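Local coordinates for protein Atg5 (Kluyveromyces marxianus, PDB 3VQI) that takes part in autophagic vesicle formation and cytoplasm-to-vacuole transport, and is the ubiquitin-fold partner joined to Atg12 in the autophagy-essential Atg12-Atg5 conjugate, at residues V21-I26 with Q118-D123; L43-L48 with A263-F268; L223-L228 with D253-L258. All coordinates share one frame; numbering follows the deposited sequence.

Interaction 1 (V21-I26 with Q118-D123); sequences VVSDAI and QLCHGD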
loop_
_atom_site.group_PDB
_atom_site.type_symbol
_atom_site.label_atom_id
_atom_site.label_comp_id
_atom_site.label_asym_id
_atom_site.label_seq_id
_atom_site.Cartn_x
_atom_site.Cartn_y
_atom_site.Cartn_z
ATOM N N VAL A 21 -18.444 -5.330 1.594
ATOM C CA VAL A 21 -19.750 -5.880 1.259
ATOM C C VAL A 21 -19.632 -6.777 0.037
ATOM O O VAL A 21 -18.931 -6.432 -0.913
ATOM C CB VAL A 21 -20.754 -4.757 0.909
ATOM C CG1 VAL A 21 -22.155 -5.343 0.809
ATOM C CG2 VAL A 21 -20.674 -3.617 1.941
ATOM N N VAL A 22 -20.311 -7.921 0.047
ATOM C CA VAL A 22 -20.251 -8.802 -1.113
ATOM C C VAL A 22 -20.839 -8.061 -2.312
ATOM O O VAL A 22 -21.781 -7.289 -2.159
ATOM C CB VAL A 22 -21.050 -10.083 -0.900
ATOM C CG1 VAL A 22 -20.939 -10.957 -2.138
ATOM C CG2 VAL A 22 -20.529 -10.821 0.322
ATOM N N SER A 23 -20.274 -8.276 -3.497
ATOM C CA SER A 23 -20.772 -7.590 -4.681
ATOM C C SER A 23 -22.067 -8.233 -5.147
ATOM O O SER A 23 -22.285 -9.434 -4.957
ATOM C CB SER A 23 -19.742 -7.619 -5.811
ATOM O OG SER A 23 -19.640 -8.908 -6.389
ATOM N N ASP A 24 -22.924 -7.421 -5.760
ATOM C CA ASP A 24 -24.216 -7.895 -6.248
ATOM C C ASP A 24 -24.067 -9.128 -7.124
ATOM O O ASP A 24 -24.847 -10.070 -7.022
ATOM C CB ASP A 24 -24.915 -6.780 -7.030
ATOM C CG ASP A 24 -24.904 -5.450 -6.285
ATOM O OD1 ASP A 24 -25.300 -5.417 -5.100
ATOM O OD2 ASP A 24 -24.500 -4.431 -6.889
ATOM N N ALA A 25 -23.042 -9.129 -7.966
ATOM C CA ALA A 25 -22.806 -10.238 -8.880
ATOM C C ALA A 25 -22.706 -11.629 -8.263
ATOM O O ALA A 25 -23.123 -12.604 -8.886
ATOM C CB ALA A 25 -21.559 -9.962 -9.709
ATOM N N ILE A 26 -22.169 -11.742 -7.051
ATOM C CA ILE A 26 -22.004 -13.071 -6.457
ATOM C C ILE A 26 -22.757 -13.355 -5.160
ATOM O O ILE A 26 -22.726 -14.483 -4.658
ATOM C CB ILE A 26 -20.500 -13.387 -6.209
ATOM C CG1 ILE A 26 -19.929 -12.434 -5.148
ATOM C CG2 ILE A 26 -19.719 -13.266 -7.509
ATOM C CD1 ILE A 26 -18.510 -12.759 -4.717
ATOM N N GLN A 118 -16.173 -3.658 -2.366
ATOM C CA GLN A 118 -17.017 -4.809 -2.632
ATOM C C GLN A 118 -16.065 -5.995 -2.801
ATOM O O GLN A 118 -14.953 -5.846 -3.311
ATOM C CB GLN A 118 -17.878 -4.639 -3.904
ATOM C CG GLN A 118 -18.215 -3.207 -4.354
ATOM C CD GLN A 118 -18.729 -2.299 -3.250
ATOM O OE1 GLN A 118 -19.614 -2.673 -2.474
ATOM N NE2 GLN A 118 -18.179 -1.084 -3.183
ATOM N N LEU A 119 -16.484 -7.165 -2.344
ATOM C CA LEU A 119 -15.661 -8.354 -2.485
ATOM C C LEU A 119 -16.218 -9.043 -3.722
ATOM O O LEU A 119 -17.397 -9.383 -3.766
ATOM C CB LEU A 119 -15.785 -9.251 -1.239
ATOM C CG LEU A 119 -15.161 -10.648 -1.357
ATOM C CD1 LEU A 119 -13.646 -10.514 -1.402
ATOM C CD2 LEU A 119 -15.592 -11.514 -0.192
ATOM N N CYS A 120 -15.378 -9.236 -4.728
ATOM C CA CYS A 120 -15.816 -9.850 -5.966
ATOM C C CYS A 120 -15.064 -11.135 -6.288
ATOM O O CYS A 120 -13.963 -11.357 -5.793
ATOM C CB CYS A 120 -15.621 -8.860 -7.116
ATOM S SG CYS A 120 -16.061 -7.159 -6.718
ATOM N N HIS A 121 -15.665 -11.970 -7.131
ATOM C CA HIS A 121 -15.054 -13.228 -7.557
ATOM C C HIS A 121 -15.488 -13.495 -8.983
ATOM O O HIS A 121 -16.652 -13.310 -9.313
ATOM C CB HIS A 121 -15.518 -14.391 -6.681
ATOM C CG HIS A 121 -14.944 -15.714 -7.085
ATOM N ND1 HIS A 121 -13.821 -16.254 -6.493
ATOM C CD2 HIS A 121 -15.322 -16.594 -8.041
ATOM C CE1 HIS A 121 -13.533 -17.409 -7.066
ATOM N NE2 HIS A 121 -14.429 -17.638 -8.009
ATOM N N GLY A 122 -14.564 -13.925 -9.830
ATOM C CA GLY A 122 -14.921 -14.194 -11.210
ATOM C C GLY A 122 -13.880 -15.008 -11.950
ATOM O O GLY A 122 -12.764 -15.164 -11.473
ATOM N N ASP A 123 -14.226 -15.528 -13.118
ATOM C CA ASP A 123 -13.267 -16.324 -13.865
ATOM C C ASP A 123 -12.300 -15.436 -14.631
ATOM O O ASP A 123 -11.238 -15.876 -15.058
ATOM C CB ASP A 123 -13.999 -17.273 -14.818
ATOM C CG ASP A 123 -14.977 -18.188 -14.089
ATOM O OD1 ASP A 123 -14.623 -18.698 -12.997
ATOM O OD2 ASP A 123 -16.098 -18.407 -14.608
#
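Val-21 and Val-22 at the end of strand 15-22 run parallel to Gln-118 and Leu-119 of strand 114-121, with CA atoms 4.9 Å apart for Val-21 and Gln-118. Leu-119 N donates to Val-21 O (2.9 Å), which also faces the CA of Gln-118. One step on, Ser-23 N donates to Leu-119 O at 3.1 Å. The chain then turns away from strand 114-121, and Ile-26 N bonds back to Ser-23 O to close the turn. Ser-23 OG lies between its own backbone N and carbonyl carbon (chi1 73°), adding a weak bond to Leu-119 O while CB touches Cys-120 SG (3.8 Å). Ile-26 returns to the strand edge: CD1 rests against His-121 CB at 3.9 Å and CG2 approaches His-121 O. Trp-74 lies beside Ile-26, Leu-119 and His-121, meeting the imidazole edge-to-face, while Leu-119 packs on Leu-52 and Val-55 of helix 48-59. This parallel pairing of first and last strands is characteristic of the ubiquitin fold, here UblA. Its polar bonding is mainly between backbones, Leu-119 O accepting from Ser-23 N and, weakly, from Ser-23 OG; beyond that pairing, the Ile-26 side chain meets His-121 through carbon contacts without a hydrogen bond.

Interaction 2 (L43-L48 with A263-F268); sequences LRDAYL and ASIDGF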
loop_
_atom_site.group_PDB
_atom_site.type_symbol
_atom_site.label_atom_id
_atom_site.label_comp_id
_atom_site.label_asym_id
_atom_site.label_seq_id
_atom_site.Cartn_x
_atom_site.Cartn_y
_atom_site.Cartn_z
ATOM N N LEU A 43 -4.503 -2.000 8.597
ATOM C CA LEU A 43 -3.332 -1.184 8.816
ATOM C C LEU A 43 -3.041 -0.445 7.518
ATOM O O LEU A 43 -3.135 -1.023 6.443
ATOM C CB LEU A 43 -2.159 -2.065 9.214
ATOM C CG LEU A 43 -2.308 -2.626 10.628
ATOM C CD1 LEU A 43 -1.259 -3.693 10.870
ATOM C CD2 LEU A 43 -2.188 -1.493 11.639
ATOM N N ARG A 44 -2.718 0.840 7.619
ATOM C CA ARG A 44 -2.418 1.635 6.443
ATOM C C ARG A 44 -1.230 1.066 5.697
ATOM O O ARG A 44 -1.228 0.995 4.475
ATOM C CB ARG A 44 -2.141 3.088 6.835
ATOM C CG ARG A 44 -3.406 3.929 6.935
ATOM C CD ARG A 44 -3.161 5.342 7.448
ATOM N NE ARG A 44 -4.172 6.231 6.891
ATOM C CZ ARG A 44 -4.104 6.746 5.666
ATOM N NH1 ARG A 44 -3.059 6.475 4.887
ATOM N NH2 ARG A 44 -5.105 7.481 5.201
ATOM N N ASP A 45 -0.218 0.650 6.440
ATOM C CA ASP A 45 0.962 0.092 5.823
ATOM C C ASP A 45 0.948 -1.417 5.904
ATOM O O ASP A 45 1.730 -2.033 6.630
ATOM C CB ASP A 45 2.217 0.657 6.477
ATOM C CG ASP A 45 2.949 1.615 5.568
ATOM O OD1 ASP A 45 3.284 1.205 4.439
ATOM O OD2 ASP A 45 3.187 2.771 5.973
ATOM N N ALA A 46 0.036 -1.995 5.140
ATOM C CA ALA A 46 -0.155 -3.432 5.043
ATOM C C ALA A 46 -0.706 -3.596 3.640
ATOM O O ALA A 46 -0.861 -2.612 2.919
ATOM C CB ALA A 46 -1.175 -3.894 6.060
ATOM N N TYR A 47 -1.010 -4.825 3.248
ATOM C CA TYR A 47 -1.554 -5.060 1.922
ATOM C C TYR A 47 -2.977 -5.603 1.998
ATOM O O TYR A 47 -3.276 -6.433 2.866
ATOM C CB TYR A 47 -0.658 -6.038 1.168
ATOM C CG TYR A 47 0.625 -5.414 0.688
ATOM C CD1 TYR A 47 0.624 -4.530 -0.385
ATOM C CD2 TYR A 47 1.845 -5.722 1.292
ATOM C CE1 TYR A 47 1.803 -3.966 -0.858
ATOM C CE2 TYR A 47 3.038 -5.163 0.825
ATOM C CZ TYR A 47 3.007 -4.286 -0.253
ATOM O OH TYR A 47 4.164 -3.741 -0.737
ATOM N N LEU A 48 -3.848 -5.124 1.105
ATOM C CA LEU A 48 -5.240 -5.578 1.073
ATOM C C LEU A 48 -5.285 -7.078 1.065
ATOM O O LEU A 48 -6.143 -7.700 1.702
ATOM C CB LEU A 48 -5.959 -5.058 -0.174
ATOM C CG LEU A 48 -6.632 -3.700 0.000
ATOM C CD1 LEU A 48 -7.251 -3.236 -1.312
ATOM C CD2 LEU A 48 -7.688 -3.836 1.080
ATOM N N ALA A 263 7.770 7.307 4.343
ATOM C CA ALA A 263 7.871 6.240 3.355
ATOM C C ALA A 263 7.016 5.064 3.819
ATOM O O ALA A 263 6.935 4.778 5.016
ATOM C CB ALA A 263 9.313 5.802 3.193
ATOM N N SER A 264 6.383 4.386 2.869
ATOM C CA SER A 264 5.517 3.252 3.181
ATOM C C SER A 264 6.333 1.974 3.371
ATOM O O SER A 264 7.506 1.938 3.027
ATOM C CB SER A 264 4.482 3.095 2.069
ATOM O OG SER A 264 3.744 4.300 1.929
ATOM N N ILE A 265 5.716 0.928 3.911
ATOM C CA ILE A 265 6.423 -0.325 4.172
ATOM C C ILE A 265 7.136 -0.946 2.987
ATOM O O ILE A 265 7.877 -1.909 3.152
ATOM C CB ILE A 265 5.484 -1.417 4.756
ATOM C CG1 ILE A 265 4.260 -1.577 3.852
ATOM C CG2 ILE A 265 5.101 -1.074 6.202
ATOM C CD1 ILE A 265 3.365 -2.724 4.237
ATOM N N ASP A 266 6.903 -0.425 1.790
ATOM C CA ASP A 266 7.555 -0.997 0.625
ATOM C C ASP A 266 8.761 -0.181 0.173
ATOM O O ASP A 266 9.430 -0.537 -0.800
ATOM C CB ASP A 266 6.559 -1.156 -0.524
ATOM C CG ASP A 266 6.104 0.172 -1.100
ATOM O OD1 ASP A 266 5.468 0.133 -2.170
ATOM O OD2 ASP A 266 6.373 1.243 -0.493
ATOM N N GLY A 267 9.031 0.917 0.870
ATOM C CA GLY A 267 10.194 1.721 0.532
ATOM C C GLY A 267 9.959 2.980 -0.283
ATOM O O GLY A 267 10.897 3.712 -0.603
ATOM N N PHE A 268 8.710 3.244 -0.632
ATOM C CA PHE A 268 8.433 4.431 -1.400
ATOM C C PHE A 268 7.567 5.403 -0.639
ATOM O O PHE A 268 6.753 5.023 0.198
ATOM C CB PHE A 268 7.755 4.072 -2.721
ATOM C CG PHE A 268 8.666 3.420 -3.720
ATOM C CD1 PHE A 268 9.061 2.096 -3.565
ATOM C CD2 PHE A 268 9.111 4.128 -4.843
ATOM C CE1 PHE A 268 9.886 1.479 -4.518
ATOM C CE2 PHE A 268 9.937 3.517 -5.803
ATOM C CZ PHE A 268 10.322 2.190 -5.636
#
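Asp-45 and Ile-265 bring two loops together where the UblA and UblB ubiquitin folds meet: loop 43-48 leads from strand 37-43 into helix 48-59, and loop 263-268 makes a type I beta turn from Ser-264 to Gly-267 between helix 255-262 and strand 269-272. The tight part is built round the Asp-45 carboxylate. OD1 accepts from Ile-265 N in an almost straight bond (176°), reached from above the carboxylate plane; the modelled 2.5 Å between Asp-45 OD1 and Ile-265 N is too short for its exact length to be trusted. The Asp-45 and Ile-265 side chains slide past each other in opposite directions, with Ile-265 CG2 3.4 Å from Asp-45 CB. Ile-265 CG1 stands between its own N and carbonyl carbon (chi1 53°), on the side where Asp-45 lies. The other oxygen, Asp-45 OD2, bonds Gln-245, so both carboxylate oxygens of this buried acid have donors. Trp-143 and Trp-147 of helix 135-155 bond Ile-265 O, bringing the helical region into the same junction.

The Tyr-47 side is looser. Its CE2 comes only to 4.2 Å from Ile-265 CD1, in an oblique approach to the ring, and a buffer molecule, probably from crystallisation, lies beside the tyrosine. Tyr-47 crosses Asp-266 at about a right angle, their ring and carboxylate planes 69° apart. Asp-266 spends its polar end elsewhere: OD1 bonds Tyr-270, and OD2 closes an Asx turn by accepting from Phe-268 N at 3.1 Å. Between the two loops the hydroxyl meets a methylene, Tyr-47 OH lying 3.5 Å from Asp-266 CB.

Interaction 3 (L223-L228 with D253-L258); sequences LSVAEL and DNIFEL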
loop_
_atom_site.group_PDB
_atom_site.type_symbol
_atom_site.label_atom_id
_atom_site.label_comp_id
_atom_site.label_asym_id
_atom_site.label_seq_id
_atom_site.Cartn_x
_atom_site.Cartn_y
_atom_site.Cartn_z
ATOM N N LEU A 223 14.832 20.055 -2.425
ATOM C CA LEU A 223 13.598 20.020 -3.209
ATOM C C LEU A 223 12.360 19.984 -2.323
ATOM O O LEU A 223 12.266 19.174 -1.404
ATOM C CB LEU A 223 13.579 18.796 -4.135
ATOM C CG LEU A 223 14.641 18.701 -5.235
ATOM C CD1 LEU A 223 14.446 17.407 -6.010
ATOM C CD2 LEU A 223 14.541 19.908 -6.168
ATOM N N SER A 224 11.408 20.867 -2.606
ATOM C CA SER A 224 10.164 20.922 -1.849
ATOM C C SER A 224 9.083 20.203 -2.656
ATOM O O SER A 224 9.275 19.919 -3.840
ATOM C CB SER A 224 9.751 22.376 -1.614
ATOM O OG SER A 224 9.495 23.037 -2.844
ATOM N N VAL A 225 7.956 19.906 -2.015
ATOM C CA VAL A 225 6.853 19.224 -2.691
ATOM C C VAL A 225 6.440 20.041 -3.909
ATOM O O VAL A 225 6.361 19.521 -5.026
ATOM C CB VAL A 225 5.637 19.049 -1.748
ATOM C CG1 VAL A 225 4.442 18.535 -2.521
ATOM C CG2 VAL A 225 5.983 18.078 -0.637
ATOM N N ALA A 226 6.194 21.327 -3.687
ATOM C CA ALA A 226 5.806 22.219 -4.766
ATOM C C ALA A 226 6.844 22.156 -5.886
ATOM O O ALA A 226 6.490 22.131 -7.064
ATOM C CB ALA A 226 5.677 23.645 -4.243
ATOM N N GLU A 227 8.122 22.117 -5.517
ATOM C CA GLU A 227 9.203 22.057 -6.498
ATOM C C GLU A 227 9.193 20.728 -7.250
ATOM O O GLU A 227 9.565 20.664 -8.422
ATOM C CB GLU A 227 10.550 22.259 -5.809
ATOM N N LEU A 228 8.771 19.666 -6.571
ATOM C CA LEU A 228 8.711 18.355 -7.200
ATOM C C LEU A 228 7.569 18.312 -8.210
ATOM O O LEU A 228 7.757 17.897 -9.356
ATOM C CB LEU A 228 8.502 17.257 -6.154
ATOM C CG LEU A 228 8.307 15.837 -6.712
ATOM C CD1 LEU A 228 9.550 15.398 -7.476
ATOM C CD2 LEU A 228 8.016 14.875 -5.576
ATOM N N ASP A 253 6.743 21.632 2.209
ATOM C CA ASP A 253 7.589 20.682 2.935
ATOM C C ASP A 253 8.766 20.112 2.145
ATOM O O ASP A 253 8.777 20.121 0.915
ATOM C CB ASP A 253 6.732 19.535 3.471
ATOM C CG ASP A 253 5.854 19.959 4.634
ATOM O OD1 ASP A 253 5.216 21.029 4.540
ATOM O OD2 ASP A 253 5.797 19.216 5.640
ATOM N N ASN A 254 9.757 19.608 2.875
ATOM C CA ASN A 254 10.960 19.036 2.277
ATOM C C ASN A 254 10.800 17.536 1.995
ATOM O O ASN A 254 10.618 16.733 2.909
ATOM C CB ASN A 254 12.150 19.300 3.207
ATOM C CG ASN A 254 13.439 18.703 2.693
ATOM O OD1 ASN A 254 13.700 18.698 1.488
ATOM N ND2 ASN A 254 14.266 18.207 3.608
ATOM N N ILE A 255 10.879 17.166 0.720
ATOM C CA ILE A 255 10.711 15.776 0.310
ATOM C C ILE A 255 11.713 14.812 0.956
ATOM O O ILE A 255 11.353 13.691 1.322
ATOM C CB ILE A 255 10.777 15.644 -1.234
ATOM C CG1 ILE A 255 9.841 14.524 -1.694
ATOM C CG2 ILE A 255 12.201 15.365 -1.689
ATOM C CD1 ILE A 255 8.371 14.815 -1.436
ATOM N N PHE A 256 12.965 15.241 1.089
ATOM C CA PHE A 256 13.991 14.408 1.711
ATOM C C PHE A 256 13.534 14.026 3.119
ATOM O O PHE A 256 13.750 12.900 3.572
ATOM C CB PHE A 256 15.323 15.175 1.773
ATOM C CG PHE A 256 16.239 14.743 2.899
ATOM C CD1 PHE A 256 16.800 13.465 2.920
ATOM C CD2 PHE A 256 16.528 15.616 3.949
ATOM C CE1 PHE A 256 17.637 13.067 3.972
ATOM C CE2 PHE A 256 17.361 15.228 5.002
ATOM C CZ PHE A 256 17.915 13.952 5.015
ATOM N N GLU A 257 12.893 14.974 3.798
ATOM C CA GLU A 257 12.406 14.760 5.157
ATOM C C GLU A 257 11.105 13.962 5.151
ATOM O O GLU A 257 10.907 13.069 5.982
ATOM C CB GLU A 257 12.197 16.110 5.863
ATOM N N LEU A 258 10.218 14.289 4.214
ATOM C CA LEU A 258 8.941 13.596 4.101
ATOM C C LEU A 258 9.181 12.108 3.872
ATOM O O LEU A 258 8.372 11.275 4.271
ATOM C CB LEU A 258 8.125 14.182 2.949
ATOM C CG LEU A 258 7.616 15.607 3.171
ATOM C CD1 LEU A 258 7.071 16.178 1.877
ATOM C CD2 LEU A 258 6.551 15.597 4.252
#
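Asp-253 O is gripped by two groups of the facing segment: Val-225 N donates to it at 3.1 Å, nearly along the C=O axis, and the CA-H of Ser-224 approaches to 3.2 Å between Ser-224 CA and Asp-253 O. The exchange is returned by Ile-255 N, which bonds Leu-223 O at 3.2 Å and lies in that carbonyl's plane. The two bonds bracket a single backbone bridge between Ser-224 and Asn-254, whose CA atoms are 4.6 Å apart. Both bridging residues are N-caps, so helices 225-230 and 255-262 of the ubiquitin-like UblB domain begin side by side, and the first backbone N-H of each is taken up by the carbonyl just before the other helix's cap. Ser-224 also caps through its side chain: OG sits between its own N and carbonyl carbon (chi1 63°) and accepts from Glu-227 N at 3.1 Å.

Past the bridge the contact turns apolar. Ile-255 CD1 touches two branches of the other helix, Val-225 CG2 at 4.1 Å and Leu-228 CD2 at 4.2 Å, and the Leu-228 and Ile-255 side chains cross at about a right angle. Val-225 likewise crosses Leu-258, its CG2 meeting CD1, though the modelled approach there is doubtfully short. Leu-269 and Leu-271 of strand 269-272 join this apolar cluster, Leu-271 touching Val-225 and Leu-228, Leu-269 touching Ile-255 and Leu-258.

The three contacts follow the modular build of Atg5. Interaction 1 lies within UblA and interaction 3 within UblB, their centres about 40 Å apart on opposite sides of the chain's centre. The centre of interaction 2, which joins the two domains, lies about 4 Å from that of the chain, 25 Å from that of interaction 1 and 20 Å from that of interaction 3. Along the chain, the segments of interactions 1 and 2 alternate, whereas both segments of interaction 3 fall between those of interaction 2. Helix 255-262 starts in interaction 3 and runs into the turn of interaction 2; helix 48-59, following loop 43-48, packs on Leu-119 of interaction 1.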